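Glycosyl hydrolase, family 38 (Enterococcus faecalis, PDB 5KBP) probably hydrolyses alpha-mannosidic linkages in carbohydrates, as a metal-dependent alpha-mannosidase of glycoside hydrolase family 38. Local coordinates at residues Pro828-Ala833 / Val845-Thr851; Gln716-Asn720 / Tyr793-Tyr797. All coordinates share one frame; numbering follows the deposited sequence.

Interaction 1 of 2, residues Pro828-Ala833 / Val845-Thr851; sequences PIGWTA and VRGFNLT
Gly830 and Phe848 pair backbone to backbone in an antiparallel beta hairpin, strands 829-836 and 843-849, at one margin of a five-stranded sheet near the C-terminus. The short strand axes approach to 4.8 Å at 151°. Gly830 N donates to Phe848 O, and Phe848 N returns a bond to Gly830 O at 2.9 Å. Beyond the strand end, Leu850 N continues the ladder to Pro828 O. At the other end the register slips by one: Arg846 O takes Thr832 N at 3.1 Å and, weakly, Ala833 N, while Arg846 N donates to Ala833 O.

Phe848 leaves the sheet with its CG wedged between backbone N and carbonyl carbon (chi1 69°). Its ring therefore folds back over Gly830, CE1 lying 3.8 Å from Gly830 CA, and Thr832 CG2 meets the ring edge. On the other face of the sheet, Ile829 CG2 sits over the Trp831 ring toward its rim, 3.6 Å above its plane, and Trp831 CE3 comes 4.1 Å from Gly847 CA. The Arg846 chain passes obliquely by Thr832 OG1; both side chains reach Glu101, by a salt bridge and a hydrogen bond respectively, which ties the hairpin to helix 100-117. Asn849 OD1 accepts Thr851 N at 2.8 Å and also Thr851 OG1, both from the same face of its amide plane. Two residues facing one make a classic beta bulge, and an Asx turn follows the second strand, in a hairpin of the C-terminal beta-sandwich region of this mannosidase family.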
ATOM      1  N   PRO A 828       1.498 -39.536  13.468  1.00 64.03           N
ATOM      2  CA  PRO A 828       0.502 -38.690  12.777  1.00 61.15           C
ATOM      3  C   PRO A 828       0.299 -37.347  13.469  1.00 62.27           C
ATOM      4  O   PRO A 828      -0.733 -37.061  14.088  1.00 51.48           O
ATOM      5  CB  PRO A 828      -0.751 -39.569  12.816  1.00 57.44           C
ATOM      6  CG  PRO A 828      -0.612 -40.331  14.096  1.00 60.40           C
ATOM      7  CD  PRO A 828       0.863 -40.596  14.272  1.00 58.88           C
ATOM      8  N   ILE A 829       1.306 -36.482  13.353  1.00 60.79           N
ATOM      9  CA  ILE A 829       1.321 -35.192  14.030  1.00 58.40           C
ATOM     10  C   ILE A 829       1.636 -34.104  13.015  1.00 58.06           C
ATOM     11  O   ILE A 829       2.469 -34.291  12.123  1.00 50.59           O
ATOM     12  CB  ILE A 829       2.351 -35.172  15.180  1.00 53.39           C
ATOM     13  CG1 ILE A 829       2.073 -36.305  16.167  1.00 59.26           C
ATOM     14  CG2 ILE A 829       2.338 -33.832  15.896  1.00 49.38           C
ATOM     15  CD1 ILE A 829       3.134 -36.463  17.230  1.00 68.85           C
ATOM     16  N   GLY A 830       0.957 -32.963  13.151  1.00 53.01           N
ATOM     17  CA  GLY A 830       1.284 -31.773  12.389  1.00 46.20           C
ATOM     18  C   GLY A 830       2.004 -30.777  13.271  1.00 51.42           C
ATOM     19  O   GLY A 830       1.546 -30.455  14.371  1.00 56.52           O
ATOM     20  N   TRP A 831       3.146 -30.297  12.787  1.00 51.71           N
ATOM     21  CA  TRP A 831       3.992 -29.360  13.515  1.00 49.64           C
ATOM     22  C   TRP A 831       3.859 -27.987  12.873  1.00 52.20           C
ATOM     23  O   TRP A 831       4.112 -27.834  11.673  1.00 58.50           O
ATOM     24  CB  TRP A 831       5.445 -29.831  13.518  1.00 51.15           C
ATOM     25  CG  TRP A 831       5.598 -31.216  14.065  1.00 54.99           C
ATOM     26  CD1 TRP A 831       5.626 -32.381  13.355  1.00 55.28           C
ATOM     27  CD2 TRP A 831       5.725 -31.584  15.443  1.00 48.99           C
ATOM     28  NE1 TRP A 831       5.771 -33.450  14.206  1.00 53.87           N
ATOM     29  CE2 TRP A 831       5.834 -32.987  15.494  1.00 49.84           C
ATOM     30  CE3 TRP A 831       5.762 -30.861  16.640  1.00 42.93           C
ATOM     31  CZ2 TRP A 831       5.976 -33.682  16.692  1.00 52.19           C
ATOM     32  CZ3 TRP A 831       5.903 -31.553  17.830  1.00 42.74           C
ATOM     33  CH2 TRP A 831       6.009 -32.949  17.847  1.00 50.14           C
ATOM     34  N   THR A 832       3.469 -26.991  13.672  1.00 48.90           N
ATOM     35  CA  THR A 832       3.065 -25.696  13.144  1.00 50.41           C
ATOM     36  C   THR A 832       3.896 -24.514  13.623  1.00 51.16           C
ATOM     37  O   THR A 832       3.863 -23.467  12.968  1.00 55.57           O
ATOM     38  CB  THR A 832       1.593 -25.413  13.488  1.00 48.51           C
ATOM     39  OG1 THR A 832       1.423 -25.413  14.910  1.00 53.78           O
ATOM     40  CG2 THR A 832       0.689 -26.470  12.874  1.00 42.79           C
ATOM     41  N   ALA A 833       4.629 -24.633  14.729  1.00 47.05           N
ATOM     42  CA  ALA A 833       5.325 -23.473  15.270  1.00 47.68           C
ATOM     43  C   ALA A 833       6.616 -23.883  15.961  1.00 51.52           C
ATOM     44  O   ALA A 833       6.644 -24.852  16.723  1.00 58.43           O
ATOM     45  CB  ALA A 833       4.438 -22.703  16.255  1.00 40.51           C
ATOM     46  N   VAL A 845       7.492 -24.574  21.003  1.00 41.46           N
ATOM     47  CA  VAL A 845       7.176 -25.503  19.925  1.00 44.94           C
ATOM     48  C   VAL A 845       5.727 -25.938  20.083  1.00 51.00           C
ATOM     49  O   VAL A 845       5.282 -26.247  21.193  1.00 55.88           O
ATOM     50  CB  VAL A 845       8.115 -26.727  19.932  1.00 52.48           C
ATOM     51  CG1 VAL A 845       7.788 -27.658  18.774  1.00 57.42           C
ATOM     52  CG2 VAL A 845       9.569 -26.286  19.877  1.00 46.11           C
ATOM     53  N   ARG A 846       4.989 -25.961  18.977  1.00 41.54           N
ATOM     54  CA  ARG A 846       3.584 -26.339  19.002  1.00 47.68           C
ATOM     55  C   ARG A 846       3.282 -27.340  17.898  1.00 49.28           C
ATOM     56  O   ARG A 846       3.706 -27.167  16.750  1.00 48.19           O
ATOM     57  CB  ARG A 846       2.672 -25.115  18.858  1.00 48.21           C
ATOM     58  CG  ARG A 846       1.191 -25.459  18.753  1.00 43.77           C
ATOM     59  CD  ARG A 846       0.300 -24.287  19.146  1.00 39.48           C
ATOM     60  NE  ARG A 846       0.731 -23.033  18.536  1.00 44.12           N
ATOM     61  CZ  ARG A 846       1.335 -22.052  19.199  1.00 49.48           C
ATOM     62  NH1 ARG A 846       1.697 -20.944  18.566  1.00 34.31           N
ATOM     63  NH2 ARG A 846       1.577 -22.175  20.497  1.00 35.21           N
ATOM     64  N   GLY A 847       2.545 -28.390  18.262  1.00 48.49           N
ATOM     65  CA  GLY A 847       2.022 -29.344  17.307  1.00 47.19           C
ATOM     66  C   GLY A 847       0.622 -29.765  17.709  1.00 50.40           C
ATOM     67  O   GLY A 847       0.100 -29.332  18.738  1.00 53.64           O
ATOM     68  N   PHE A 848       0.019 -30.617  16.884  1.00 46.63           N
ATOM     69  CA  PHE A 848      -1.321 -31.096  17.191  1.00 44.55           C
ATOM     70  C   PHE A 848      -1.507 -32.504  16.649  1.00 46.39           C
ATOM     71  O   PHE A 848      -0.889 -32.895  15.656  1.00 52.35           O
ATOM     72  CB  PHE A 848      -2.402 -30.161  16.632  1.00 41.57           C
ATOM     73  CG  PHE A 848      -2.500 -30.159  15.133  1.00 49.84           C
ATOM     74  CD1 PHE A 848      -1.558 -29.497  14.363  1.00 51.76           C
ATOM     75  CD2 PHE A 848      -3.549 -30.799  14.495  1.00 51.08           C
ATOM     76  CE1 PHE A 848      -1.652 -29.486  12.983  1.00 49.96           C
ATOM     77  CE2 PHE A 848      -3.651 -30.790  13.116  1.00 53.68           C
ATOM     78  CZ  PHE A 848      -2.701 -30.134  12.360  1.00 53.23           C
ATOM     79  N   ASN A 849      -2.370 -33.263  17.320  1.00 50.61           N
ATOM     80  CA  ASN A 849      -2.690 -34.619  16.900  1.00 53.14           C
ATOM     81  C   ASN A 849      -3.603 -34.585  15.681  1.00 55.60           C
ATOM     82  O   ASN A 849      -4.581 -33.831  15.645  1.00 63.28           O
ATOM     83  CB  ASN A 849      -3.363 -35.382  18.043  1.00 57.27           C
ATOM     84  CG  ASN A 849      -3.419 -36.880  17.801  1.00 58.26           C
ATOM     85  OD1 ASN A 849      -3.272 -37.351  16.671  1.00 55.42           O
ATOM     86  ND2 ASN A 849      -3.641 -37.638  18.867  1.00 57.35           N
ATOM     87  N   LEU A 850      -3.281 -35.404  14.684  1.00 52.98           N
ATOM     88  CA  LEU A 850      -4.088 -35.505  13.478  1.00 51.41           C
ATOM     89  C   LEU A 850      -5.199 -36.541  13.589  1.00 55.50           C
ATOM     90  O   LEU A 850      -6.123 -36.524  12.769  1.00 55.40           O
ATOM     91  CB  LEU A 850      -3.198 -35.847  12.276  1.00 53.64           C
ATOM     92  CG  LEU A 850      -2.136 -34.826  11.864  1.00 54.22           C
ATOM     93  CD1 LEU A 850      -1.143 -35.447  10.894  1.00 49.55           C
ATOM     94  CD2 LEU A 850      -2.792 -33.605  11.242  1.00 52.77           C
ATOM     95  N   THR A 851      -5.140 -37.430  14.576  1.00 59.64           N
ATOM     96  CA  THR A 851      -6.062 -38.550  14.694  1.00 63.84           C
ATOM     97  C   THR A 851      -6.946 -38.387  15.927  1.00 57.76           C
ATOM     98  O   THR A 851      -6.797 -37.451  16.719  1.00 54.21           O
ATOM     99  CB  THR A 851      -5.297 -39.873  14.757  1.00 68.79           C
ATOM    100  OG1 THR A 851      -4.728 -40.038  16.062  1.00 66.04           O
ATOM    101  CG2 THR A 851      -4.184 -39.884  13.733  1.00 67.87           C
TER

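Interaction 2 of 2, residues Gln716-Asn720 / Tyr793-Tyr797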
ATOM      1  N   GLN A 716      -7.676 -25.941   3.952  1.00 55.80           N
ATOM      2  CA  GLN A 716      -6.398 -25.291   4.204  1.00 59.72           C
ATOM      3  C   GLN A 716      -5.335 -25.846   3.267  1.00 61.04           C
ATOM      4  O   GLN A 716      -5.108 -25.300   2.182  1.00 66.49           O
ATOM      5  CB  GLN A 716      -5.978 -25.474   5.665  1.00 62.03           C
ATOM      6  CG  GLN A 716      -6.597 -24.470   6.626  1.00 73.61           C
ATOM      7  CD  GLN A 716      -5.825 -23.165   6.685  1.00 84.54           C
ATOM      8  OE1 GLN A 716      -4.603 -23.161   6.838  1.00 91.77           O
ATOM      9  NE2 GLN A 716      -6.535 -22.049   6.564  1.00 76.76           N
ATOM     10  N   ALA A 717      -4.692 -26.940   3.669  1.00 55.77           N
ATOM     11  CA  ALA A 717      -3.564 -27.481   2.922  1.00 51.37           C
ATOM     12  C   ALA A 717      -3.931 -28.642   2.009  1.00 52.59           C
ATOM     13  O   ALA A 717      -3.227 -28.871   1.021  1.00 45.14           O
ATOM     14  CB  ALA A 717      -2.459 -27.932   3.884  1.00 46.84           C
ATOM     15  N   PHE A 718      -5.006 -29.374   2.294  1.00 56.43           N
ATOM     16  CA  PHE A 718      -5.308 -30.568   1.513  1.00 54.91           C
ATOM     17  C   PHE A 718      -6.772 -30.953   1.680  1.00 53.46           C
ATOM     18  O   PHE A 718      -7.494 -30.412   2.519  1.00 50.33           O
ATOM     19  CB  PHE A 718      -4.399 -31.735   1.916  1.00 47.78           C
ATOM     20  CG  PHE A 718      -4.462 -32.076   3.379  1.00 52.90           C
ATOM     21  CD1 PHE A 718      -5.459 -32.904   3.871  1.00 54.71           C
ATOM     22  CD2 PHE A 718      -3.522 -31.571   4.265  1.00 52.26           C
ATOM     23  CE1 PHE A 718      -5.522 -33.216   5.215  1.00 52.80           C
ATOM     24  CE2 PHE A 718      -3.579 -31.884   5.610  1.00 51.64           C
ATOM     25  CZ  PHE A 718      -4.581 -32.708   6.084  1.00 55.39           C
ATOM     26  N   VAL A 719      -7.191 -31.914   0.857  1.00 54.57           N
ATOM     27  CA  VAL A 719      -8.490 -32.571   0.958  1.00 55.84           C
ATOM     28  C   VAL A 719      -8.299 -34.023   0.536  1.00 55.53           C
ATOM     29  O   VAL A 719      -7.528 -34.313  -0.386  1.00 62.27           O
ATOM     30  CB  VAL A 719      -9.559 -31.864   0.097  1.00 54.37           C
ATOM     31  CG1 VAL A 719      -9.096 -31.746  -1.346  1.00 56.46           C
ATOM     32  CG2 VAL A 719     -10.883 -32.602   0.174  1.00 51.01           C
ATOM     33  N   ASN A 720      -8.986 -34.940   1.219  1.00 52.23           N
ATOM     34  CA  ASN A 720      -8.762 -36.366   1.031  1.00 47.06           C
ATOM     35  C   ASN A 720     -10.079 -37.108   0.858  1.00 52.64           C
ATOM     36  O   ASN A 720     -11.091 -36.751   1.467  1.00 58.73           O
ATOM     37  CB  ASN A 720      -7.986 -36.956   2.217  1.00 42.94           C
ATOM     38  CG  ASN A 720      -7.836 -38.462   2.130  1.00 50.33           C
ATOM     39  OD1 ASN A 720      -8.666 -39.210   2.646  1.00 52.98           O
ATOM     40  ND2 ASN A 720      -6.776 -38.915   1.472  1.00 55.33           N
ATOM     41  N   TYR A 793      -0.647 -36.333   4.671  1.00 51.23           N
ATOM     42  CA  TYR A 793      -0.963 -35.021   5.226  1.00 57.47           C
ATOM     43  C   TYR A 793       0.302 -34.293   5.657  1.00 60.43           C
ATOM     44  O   TYR A 793       0.436 -33.083   5.440  1.00 57.26           O
ATOM     45  CB  TYR A 793      -1.923 -35.159   6.409  1.00 52.12           C
ATOM     46  CG  TYR A 793      -3.270 -35.764   6.076  1.00 46.02           C
ATOM     47  CD1 TYR A 793      -3.660 -35.981   4.759  1.00 45.01           C
ATOM     48  CD2 TYR A 793      -4.159 -36.106   7.085  1.00 50.73           C
ATOM     49  CE1 TYR A 793      -4.890 -36.531   4.461  1.00 49.49           C
ATOM     50  CE2 TYR A 793      -5.391 -36.653   6.797  1.00 50.72           C
ATOM     51  CZ  TYR A 793      -5.751 -36.864   5.484  1.00 52.64           C
ATOM     52  OH  TYR A 793      -6.979 -37.409   5.195  1.00 54.70           O
ATOM     53  N   GLN A 794       1.241 -35.017   6.273  1.00 63.14           N
ATOM     54  CA  GLN A 794       2.494 -34.406   6.706  1.00 65.78           C
ATOM     55  C   GLN A 794       3.303 -33.911   5.512  1.00 66.99           C
ATOM     56  O   GLN A 794       3.820 -32.788   5.521  1.00 65.98           O
ATOM     57  CB  GLN A 794       3.304 -35.406   7.532  1.00 55.06           C
ATOM     58  CG  GLN A 794       2.687 -35.752   8.879  1.00 55.84           C
ATOM     59  CD  GLN A 794       3.540 -36.718   9.681  1.00 57.65           C
ATOM     60  OE1 GLN A 794       3.964 -37.756   9.175  1.00 68.81           O
ATOM     61  NE2 GLN A 794       3.800 -36.374  10.937  1.00 48.18           N
ATOM     62  N   GLN A 795       3.424 -34.741   4.473  1.00 61.45           N
ATOM     63  CA  GLN A 795       4.134 -34.318   3.271  1.00 66.01           C
ATOM     64  C   GLN A 795       3.389 -33.204   2.545  1.00 62.06           C
ATOM     65  O   GLN A 795       4.011 -32.404   1.837  1.00 56.15           O
ATOM     66  CB  GLN A 795       4.351 -35.512   2.340  1.00 69.52           C
ATOM     67  CG  GLN A 795       5.287 -36.574   2.897  1.00 66.47           C
ATOM     68  N   ALA A 796       2.066 -33.136   2.705  1.00 55.34           N
ATOM     69  CA  ALA A 796       1.318 -32.008   2.159  1.00 53.01           C
ATOM     70  C   ALA A 796       1.670 -30.719   2.889  1.00 56.88           C
ATOM     71  O   ALA A 796       1.820 -29.663   2.262  1.00 54.09           O
ATOM     72  CB  ALA A 796      -0.184 -32.282   2.239  1.00 56.57           C
ATOM     73  N   TYR A 797       1.803 -30.783   4.217  1.00 52.16           N
ATOM     74  CA  TYR A 797       2.330 -29.645   4.962  1.00 50.88           C
ATOM     75  C   TYR A 797       3.762 -29.342   4.549  1.00 56.58           C
ATOM     76  O   TYR A 797       4.158 -28.174   4.448  1.00 58.45           O
ATOM     77  CB  TYR A 797       2.271 -29.921   6.465  1.00 53.32           C
ATOM     78  CG  TYR A 797       0.882 -30.097   7.031  1.00 56.38           C
ATOM     79  CD1 TYR A 797      -0.168 -29.288   6.621  1.00 57.52           C
ATOM     80  CD2 TYR A 797       0.623 -31.073   7.983  1.00 53.74           C
ATOM     81  CE1 TYR A 797      -1.440 -29.450   7.145  1.00 48.40           C
ATOM     82  CE2 TYR A 797      -0.641 -31.243   8.512  1.00 52.71           C
ATOM     83  CZ  TYR A 797      -1.670 -30.428   8.089  1.00 47.91           C
ATOM     84  OH  TYR A 797      -2.931 -30.595   8.613  1.00 48.36           O
TER
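Phe718 lies against Tyr793, Ala796 and Tyr797, one aromatic side chain of a strand set into the flank of a helix. From CB, the first torsion (chi1 56°) places CG between the backbone N and the carbonyl carbon, and the ring then extends toward the helix. CD1 lies 3.7 Å from Tyr793 CD1. CE1 goes deeper, over the centre of the Tyr793 ring, and CZ reaches Tyr793 CG at 3.3 Å. With centroids 4.1 Å apart and planes at 17°, the two rings form an offset stack. Along the other side of the phenyl ring, CD2 meets the methyl of Ala796, its CB 4.0 Å away, and CE2 approaches Tyr797 OH at 3.3 Å. That hydroxyl arrives at the phenyl edge, near its plane, while the Tyr797 ring is inclined to it and makes an oblique pair.

The flanking residues extend the contact. Ala717 CB rests on Tyr797 CE1 at 3.7 Å, and Asn720 CB touches Tyr793 OH at the tyrosine's edge. No hydrogen bond crosses between the segments: Tyr793 OH bonds Glu688, Tyr797 OH bonds Asp690, and Asn720 ND2 bonds Thr729, so these polar ends find partners in neighbouring parts of the fold while the rings pack together. Strand 718-722 runs between strands 686-690 and 727-732 of a large antiparallel sheet. Helix 789-799 lies across from it, the short axes 9.7 Å apart and nearly antiparallel at 160°, with Phe731 of strand 727-732 and Val695 of strand 695-699 also lining the aromatic cluster.

Both contacts are buried, their centres about 13 Å apart, yet they are built differently. Interaction 1 zips two sequence-adjacent strands together by main-chain bonds, whereas interaction 2 brings together a strand and a helix, through segments 73 residues apart in sequence, by side chains alone, without a crossing hydrogen bond. They hold different elements, but helix 789-799, one partner of interaction 2, also touches the hairpin of interaction 1. Gln794 NE2 of that helix lies 2.7 Å from Ile829 O, a probable hydrogen bond, and Tyr797 OH packs against Phe848 CZ at 3.8 Å and against Leu850. The same helix thus joins the hairpin of 828-833 and 845-851 to the larger sheet containing 716-720.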